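Local coordinates for protein putative xanthine dehydrogenase YAGS fad-binding subunit (Escherichia coli, PDB 5G5G) that binds a pterin cytosine dinucleotide and a dioxothiomolybdenum ion, and probably oxidises aldehydes as the molybdenum subunit of a periplasmic aldehyde oxidase, at residues Q322-T334 and F379-G391. Residues are numbered along the deposited sequence; the frame is centred on the assembly and turned at random.
Unlike the reference sequence in segment 379-391: Gly-391 (reference Asp).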
ATOM      1  N   GLN C 322       1.311  16.395 -20.495  1.00 16.64           N
ATOM      2  CA  GLN C 322       1.044  17.619 -19.762  1.00 15.62           C
ATOM      3  C   GLN C 322       1.902  18.756 -20.240  1.00 15.77           C
ATOM      4  O   GLN C 322       1.487  19.923 -20.164  1.00 16.24           O
ATOM      5  CB  GLN C 322       1.249  17.517 -18.248  1.00 15.92           C
ATOM      6  CG  GLN C 322       2.678  17.506 -17.756  1.00 15.41           C
ATOM      7  CD  GLN C 322       3.350  16.170 -17.996  1.00 15.26           C
ATOM      8  OE1 GLN C 322       2.880  15.154 -17.474  1.00 16.16           O
ATOM      9  NE2 GLN C 322       4.462  16.166 -18.721  1.00 14.82           N
ATOM     10  N   SER C 323       3.066  18.426 -20.757  1.00 14.70           N
ATOM     11  CA  SER C 323       3.976  19.465 -21.218  1.00 15.42           C
ATOM     12  C   SER C 323       3.482  20.157 -22.487  1.00 16.15           C
ATOM     13  O   SER C 323       4.054  21.203 -22.891  1.00 17.57           O
ATOM     14  CB  SER C 323       5.378  18.885 -21.422  1.00 15.07           C
ATOM     15  OG  SER C 323       5.849  18.381 -20.196  1.00 14.62           O
ATOM     16  N   GLU C 324       2.489  19.562 -23.147  1.00 15.99           N
ATOM     17  CA  GLU C 324       1.882  20.144 -24.317  1.00 17.52           C
ATOM     18  C   GLU C 324       0.886  21.220 -23.958  1.00 16.98           C
ATOM     19  O   GLU C 324       0.509  22.006 -24.838  1.00 17.72           O
ATOM     20  CB  GLU C 324       1.163  19.090 -25.183  1.00 19.13           C
ATOM     21  CG  GLU C 324       2.173  18.020 -25.660  1.00 21.29           C
ATOM     22  CD  GLU C 324       1.588  16.761 -26.284  1.00 24.84           C
ATOM     23  OE1 GLU C 324       0.337  16.616 -26.364  1.00 26.59           O
ATOM     24  OE2 GLU C 324       2.409  15.878 -26.659  1.00 28.90           O
ATOM     25  N   LEU C 325       0.434  21.258 -22.719  1.00 16.07           N
ATOM     26  CA  LEU C 325      -0.713  22.124 -22.322  1.00 16.39           C
ATOM     27  C   LEU C 325      -0.467  22.999 -21.101  1.00 16.03           C
ATOM     28  O   LEU C 325      -1.169  24.007 -20.909  1.00 16.80           O
ATOM     29  CB  LEU C 325      -1.946  21.231 -21.999  1.00 15.76           C
ATOM     30  CG  LEU C 325      -2.567  20.597 -23.218  1.00 16.95           C
ATOM     31  CD1 LEU C 325      -3.576  19.510 -22.831  1.00 16.92           C
ATOM     32  CD2 LEU C 325      -3.218  21.608 -24.130  1.00 17.61           C
ATOM     33  N   LEU C 326       0.474  22.631 -20.246  1.00 15.91           N
ATOM     34  CA  LEU C 326       0.551  23.299 -18.965  1.00 15.54           C
ATOM     35  C   LEU C 326       1.137  24.709 -19.056  1.00 16.00           C
ATOM     36  O   LEU C 326       0.561  25.601 -18.473  1.00 17.16           O
ATOM     37  CB  LEU C 326       1.301  22.448 -17.932  1.00 15.58           C
ATOM     38  CG  LEU C 326       1.273  22.908 -16.448  1.00 15.15           C
ATOM     39  CD1 LEU C 326      -0.127  23.221 -15.954  1.00 14.95           C
ATOM     40  CD2 LEU C 326       1.881  21.832 -15.556  1.00 15.04           C
ATOM     41  N   TYR C 327       2.244  24.928 -19.773  1.00 15.24           N
ATOM     42  CA  TYR C 327       2.875  26.234 -19.764  1.00 15.08           C
ATOM     43  C   TYR C 327       2.921  26.826 -21.166  1.00 15.30           C
ATOM     44  O   TYR C 327       2.926  26.097 -22.139  1.00 14.69           O
ATOM     45  CB  TYR C 327       4.271  26.190 -19.168  1.00 15.07           C
ATOM     46  CG  TYR C 327       4.254  25.666 -17.762  1.00 14.31           C
ATOM     47  CD1 TYR C 327       3.706  26.404 -16.767  1.00 14.32           C
ATOM     48  CD2 TYR C 327       4.794  24.423 -17.462  1.00 14.06           C
ATOM     49  CE1 TYR C 327       3.659  25.937 -15.449  1.00 14.56           C
ATOM     50  CE2 TYR C 327       4.789  23.945 -16.128  1.00 14.06           C
ATOM     51  CZ  TYR C 327       4.220  24.706 -15.135  1.00 14.23           C
ATOM     52  OH  TYR C 327       4.149  24.266 -13.831  1.00 14.28           O
ATOM     53  N   ALA C 328       2.865  28.161 -21.241  1.00 15.24           N
ATOM     54  CA  ALA C 328       3.039  28.858 -22.481  1.00 15.63           C
ATOM     55  C   ALA C 328       4.449  28.603 -23.050  1.00 16.00           C
ATOM     56  O   ALA C 328       5.379  28.192 -22.317  1.00 15.87           O
ATOM     57  CB  ALA C 328       2.814  30.352 -22.315  1.00 16.03           C
ATOM     58  N   GLY C 329       4.555  28.819 -24.354  1.00 15.26           N
ATOM     59  CA  GLY C 329       5.828  28.717 -25.096  1.00 15.76           C
ATOM     60  C   GLY C 329       5.526  28.479 -26.555  1.00 16.10           C
ATOM     61  O   GLY C 329       4.836  27.502 -26.869  1.00 16.06           O
ATOM     62  N   ALA C 330       6.087  29.301 -27.435  1.00 16.52           N
ATOM     63  CA  ALA C 330       5.756  29.198 -28.862  1.00 17.24           C
ATOM     64  C   ALA C 330       6.480  28.068 -29.591  1.00 17.67           C
ATOM     65  O   ALA C 330       6.083  27.685 -30.723  1.00 18.96           O
ATOM     66  CB  ALA C 330       6.019  30.532 -29.538  1.00 18.16           C
ATOM     67  N   ASN C 331       7.513  27.497 -28.975  1.00 16.92           N
ATOM     68  CA  ASN C 331       8.375  26.556 -29.672  1.00 17.14           C
ATOM     69  C   ASN C 331       8.520  25.339 -28.822  1.00 16.59           C
ATOM     70  O   ASN C 331       9.016  25.412 -27.688  1.00 15.67           O
ATOM     71  CB  ASN C 331       9.736  27.210 -29.959  1.00 17.96           C
ATOM     72  CG  ASN C 331       9.587  28.505 -30.703  1.00 18.65           C
ATOM     73  OD1 ASN C 331       9.393  28.507 -31.920  1.00 19.41           O
ATOM     74  ND2 ASN C 331       9.609  29.619 -29.987  1.00 18.84           N
ATOM     75  N   ARG C 332       7.977  24.241 -29.329  1.00 16.43           N
ATOM     76  CA  ARG C 332       7.724  23.065 -28.502  1.00 15.72           C
ATOM     77  C   ARG C 332       7.998  21.765 -29.228  1.00 16.41           C
ATOM     78  O   ARG C 332       7.776  21.632 -30.437  1.00 16.88           O
ATOM     79  CB  ARG C 332       6.233  23.036 -28.056  1.00 15.42           C
ATOM     80  CG  ARG C 332       5.628  24.412 -27.782  1.00 15.19           C
ATOM     81  CD  ARG C 332       4.159  24.321 -27.375  1.00 14.85           C
ATOM     82  NE  ARG C 332       3.934  23.755 -26.050  1.00 14.40           N
ATOM     83  CZ  ARG C 332       3.764  24.419 -24.903  1.00 14.17           C
ATOM     84  NH1 ARG C 332       3.789  25.720 -24.883  1.00 14.49           N
ATOM     85  NH2 ARG C 332       3.514  23.756 -23.787  1.00 13.92           N
ATOM     86  N   HIS C 333       8.480  20.799 -28.480  1.00 16.58           N
ATOM     87  CA  HIS C 333       8.649  19.451 -28.995  1.00 17.36           C
ATOM     88  C   HIS C 333       8.329  18.448 -27.884  1.00 17.20           C
ATOM     89  O   HIS C 333       8.810  18.578 -26.734  1.00 16.90           O
ATOM     90  CB  HIS C 333      10.047  19.273 -29.580  1.00 18.47           C
ATOM     91  CG  HIS C 333      10.482  17.850 -29.687  1.00 18.51           C
ATOM     92  ND1 HIS C 333      10.174  17.065 -30.769  1.00 19.17           N
ATOM     93  CD2 HIS C 333      11.182  17.060 -28.837  1.00 18.57           C
ATOM     94  CE1 HIS C 333      10.662  15.847 -30.595  1.00 19.50           C
ATOM     95  NE2 HIS C 333      11.250  15.802 -29.411  1.00 19.53           N
ATOM     96  N   THR C 334       7.496  17.454 -28.203  1.00 16.78           N
ATOM     97  CA  THR C 334       7.252  16.381 -27.259  1.00 16.68           C
ATOM     98  C   THR C 334       7.303  15.078 -27.990  1.00 16.83           C
ATOM     99  O   THR C 334       6.972  14.994 -29.164  1.00 17.18           O
ATOM    100  CB  THR C 334       5.894  16.509 -26.517  1.00 16.84           C
ATOM    101  OG1 THR C 334       4.868  16.868 -27.436  1.00 17.62           O
ATOM    102  CG2 THR C 334       5.898  17.566 -25.501  1.00 17.05           C
ATOM    103  N   PHE C 379       6.859  32.428 -11.372  1.00 16.31           N
ATOM    104  CA  PHE C 379       7.317  31.918 -12.644  1.00 15.71           C
ATOM    105  C   PHE C 379       6.231  31.164 -13.384  1.00 14.74           C
ATOM    106  O   PHE C 379       6.096  31.308 -14.566  1.00 14.41           O
ATOM    107  CB  PHE C 379       8.556  31.009 -12.457  1.00 16.10           C
ATOM    108  CG  PHE C 379       9.192  30.586 -13.747  1.00 16.25           C
ATOM    109  CD1 PHE C 379       9.995  31.466 -14.455  1.00 17.32           C
ATOM    110  CD2 PHE C 379       9.007  29.307 -14.237  1.00 16.37           C
ATOM    111  CE1 PHE C 379      10.600  31.092 -15.643  1.00 17.20           C
ATOM    112  CE2 PHE C 379       9.647  28.908 -15.408  1.00 16.64           C
ATOM    113  CZ  PHE C 379      10.433  29.791 -16.114  1.00 16.76           C
ATOM    114  N   ARG C 380       5.489  30.326 -12.676  1.00 14.27           N
ATOM    115  CA  ARG C 380       4.344  29.594 -13.253  1.00 14.08           C
ATOM    116  C   ARG C 380       3.228  30.541 -13.633  1.00 14.37           C
ATOM    117  O   ARG C 380       2.647  30.398 -14.702  1.00 14.32           O
ATOM    118  CB  ARG C 380       3.862  28.505 -12.304  1.00 13.44           C
ATOM    119  CG  ARG C 380       4.866  27.393 -12.108  1.00 13.46           C
ATOM    120  CD  ARG C 380       4.302  26.345 -11.142  1.00 13.30           C
ATOM    121  NE  ARG C 380       5.170  25.160 -11.088  1.00 13.58           N
ATOM    122  CZ  ARG C 380       6.315  25.104 -10.407  1.00 14.68           C
ATOM    123  NH1 ARG C 380       6.733  26.135  -9.685  1.00 15.47           N
ATOM    124  NH2 ARG C 380       7.044  23.976 -10.418  1.00 15.00           N
ATOM    125  N   ILE C 381       2.970  31.568 -12.831  1.00 15.16           N
ATOM    126  CA  ILE C 381       1.912  32.522 -13.151  1.00 15.54           C
ATOM    127  C   ILE C 381       2.274  33.246 -14.449  1.00 16.53           C
ATOM    128  O   ILE C 381       1.413  33.406 -15.332  1.00 16.71           O
ATOM    129  CB  ILE C 381       1.648  33.483 -11.966  1.00 15.94           C
ATOM    130  CG1 ILE C 381       0.992  32.691 -10.818  1.00 15.66           C
ATOM    131  CG2 ILE C 381       0.720  34.641 -12.380  1.00 16.14           C
ATOM    132  CD1 ILE C 381       0.985  33.435  -9.479  1.00 16.33           C
ATOM    133  N   LEU C 382       3.523  33.741 -14.544  1.00 16.76           N
ATOM    134  CA  LEU C 382       3.999  34.403 -15.738  1.00 18.48           C
ATOM    135  C   LEU C 382       3.805  33.586 -17.012  1.00 17.47           C
ATOM    136  O   LEU C 382       3.658  34.174 -18.075  1.00 17.08           O
ATOM    137  CB  LEU C 382       5.477  34.693 -15.582  1.00 20.19           C
ATOM    138  CG  LEU C 382       6.197  35.597 -16.513  1.00 24.72           C
ATOM    139  CD1 LEU C 382       5.746  37.030 -16.192  1.00 25.69           C
ATOM    140  CD2 LEU C 382       7.714  35.445 -16.326  1.00 26.11           C
ATOM    141  N   ASN C 383       3.939  32.252 -16.892  1.00 15.99           N
ATOM    142  CA  ASN C 383       3.883  31.309 -18.016  1.00 15.79           C
ATOM    143  C   ASN C 383       2.542  30.544 -18.149  1.00 15.62           C
ATOM    144  O   ASN C 383       2.453  29.479 -18.766  1.00 15.14           O
ATOM    145  CB  ASN C 383       5.084  30.348 -17.876  1.00 15.08           C
ATOM    146  CG  ASN C 383       6.362  31.025 -18.279  1.00 15.49           C
ATOM    147  OD1 ASN C 383       6.484  31.416 -19.428  1.00 16.74           O
ATOM    148  ND2 ASN C 383       7.247  31.304 -17.320  1.00 14.83           N
ATOM    149  N   ASP C 384       1.482  31.088 -17.535  1.00 15.31           N
ATOM    150  CA  ASP C 384       0.135  30.512 -17.677  1.00 15.02           C
ATOM    151  C   ASP C 384      -0.264  30.634 -19.142  1.00 14.99           C
ATOM    152  O   ASP C 384       0.151  31.565 -19.823  1.00 15.81           O
ATOM    153  CB  ASP C 384      -0.850  31.334 -16.840  1.00 15.75           C
ATOM    154  CG  ASP C 384      -2.283  30.738 -16.841  1.00 16.01           C
ATOM    155  OD1 ASP C 384      -2.392  29.622 -16.333  1.00 16.50           O
ATOM    156  OD2 ASP C 384      -3.232  31.410 -17.349  1.00 17.24           O
ATOM    157  N   THR C 385      -1.019  29.672 -19.630  1.00 14.61           N
ATOM    158  CA  THR C 385      -1.648  29.731 -20.934  1.00 15.18           C
ATOM    159  C   THR C 385      -3.134  29.391 -20.749  1.00 15.32           C
ATOM    160  O   THR C 385      -3.473  28.393 -20.162  1.00 14.78           O
ATOM    161  CB  THR C 385      -0.966  28.821 -21.986  1.00 15.50           C
ATOM    162  OG1 THR C 385      -1.686  28.905 -23.244  1.00 16.36           O
ATOM    163  CG2 THR C 385      -0.882  27.402 -21.569  1.00 15.24           C
ATOM    164  N   GLN C 386      -3.992  30.274 -21.258  1.00 15.98           N
ATOM    165  CA  GLN C 386      -5.435  30.094 -21.250  1.00 16.52           C
ATOM    166  C   GLN C 386      -5.975  29.420 -22.542  1.00 16.68           C
ATOM    167  O   GLN C 386      -7.190  29.237 -22.701  1.00 16.49           O
ATOM    168  CB  GLN C 386      -6.108  31.462 -21.021  1.00 17.51           C
ATOM    169  CG  GLN C 386      -5.897  32.003 -19.624  1.00 18.04           C
ATOM    170  CD  GLN C 386      -6.696  31.242 -18.573  1.00 19.35           C
ATOM    171  OE1 GLN C 386      -7.905  31.028 -18.747  1.00 21.06           O
ATOM    172  NE2 GLN C 386      -6.030  30.778 -17.521  1.00 18.32           N
ATOM    173  N   VAL C 387      -5.055  29.106 -23.463  1.00 16.82           N
ATOM    174  CA  VAL C 387      -5.370  28.432 -24.705  1.00 17.22           C
ATOM    175  C   VAL C 387      -4.426  27.264 -24.910  1.00 17.57           C
ATOM    176  O   VAL C 387      -3.390  27.176 -24.263  1.00 16.87           O
ATOM    177  CB  VAL C 387      -5.289  29.393 -25.904  1.00 18.30           C
ATOM    178  CG1 VAL C 387      -6.246  30.608 -25.741  1.00 18.98           C
ATOM    179  CG2 VAL C 387      -3.841  29.902 -26.132  1.00 19.21           C
ATOM    180  N   ASP C 388      -4.812  26.377 -25.816  1.00 18.10           N
ATOM    181  CA  ASP C 388      -3.932  25.256 -26.253  1.00 18.98           C
ATOM    182  C   ASP C 388      -2.721  25.876 -27.010  1.00 19.48           C
ATOM    183  O   ASP C 388      -2.898  26.503 -28.045  1.00 20.10           O
ATOM    184  CB  ASP C 388      -4.743  24.362 -27.154  1.00 19.74           C
ATOM    185  CG  ASP C 388      -3.979  23.163 -27.662  1.00 21.23           C
ATOM    186  OD1 ASP C 388      -2.743  23.127 -27.586  1.00 20.60           O
ATOM    187  OD2 ASP C 388      -4.680  22.255 -28.139  1.00 21.80           O
ATOM    188  N   PRO C 389      -1.498  25.693 -26.491  1.00 20.17           N
ATOM    189  CA  PRO C 389      -0.352  26.379 -27.185  1.00 21.35           C
ATOM    190  C   PRO C 389      -0.108  25.923 -28.601  1.00 23.02           C
ATOM    191  O   PRO C 389       0.517  26.648 -29.336  1.00 24.45           O
ATOM    192  CB  PRO C 389       0.863  26.054 -26.311  1.00 21.02           C
ATOM    193  CG  PRO C 389       0.307  25.609 -25.003  1.00 19.84           C
ATOM    194  CD  PRO C 389      -1.078  25.075 -25.222  1.00 19.25           C
ATOM    195  N   ALA C 390      -0.549  24.717 -28.938  1.00 23.77           N
ATOM    196  CA  ALA C 390      -0.434  24.166 -30.305  1.00 26.02           C
ATOM    197  C   ALA C 390      -1.579  24.576 -31.216  1.00 27.00           C
ATOM    198  O   ALA C 390      -1.499  24.349 -32.423  1.00 28.43           O
ATOM    199  CB  ALA C 390      -0.347  22.633 -30.256  1.00 26.49           C
ATOM    200  N   GLY C 391      -2.631  25.185 -30.640  1.00 26.08           N
ATOM    201  CA  GLY C 391      -3.832  25.587 -31.366  1.00 26.04           C
ATOM    202  C   GLY C 391      -4.489  26.724 -30.584  1.00 25.46           C
ATOM    203  O   GLY C 391      -5.483  26.507 -29.877  1.00 22.19           O
TER
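Pro-389 sets its CB over one face of the Arg-332 guanidinium, whose NH1 and NH2 are both bonded to backbone carbonyls; Pro-389 CB lies toward the rim, 3.3 Å from Arg-332 NH1. Arg-332, its chain bent at chi3 (71°), folds back within its own segment. There NH1 and NH2 both grip Tyr-327 O, NH1 also reaches Gly-329 O on a lone pair, and NH2 also donates to Ser-323 O (2.8 Å). These four bonds fix the rotation of the guanidinium and tie Ser-323, Tyr-327 and Gly-329 together beneath the proline. Pro-389 CD also touches Glu-324 O (3.5 Å), while the Asx turn of Asp-388, with OD1 accepting from Ala-390 N, lies beside Leu-325 CD2. Further along, Ala-328 N gives Asn-383 O a nearly straight bond (2.8 Å, 173°). The same oxygen lies at the Tyr-327 ring edge, and Thr-385 CG2 packs on Leu-325 O (3.5 Å). The bond from Arg-380 NE to Tyr-327 OH is weak (3.1 Å, 126°); the stronger partner of both is Glu-362 of helix 354-372, a salt bridge for Arg-380 and a hydrogen bond for Tyr-327. The contact ties the chain entering sheet strand 331-340 to that leaving helix 376-382, within the molybdopterin-binding fold of the xanthine dehydrogenase/aldehyde oxidase family.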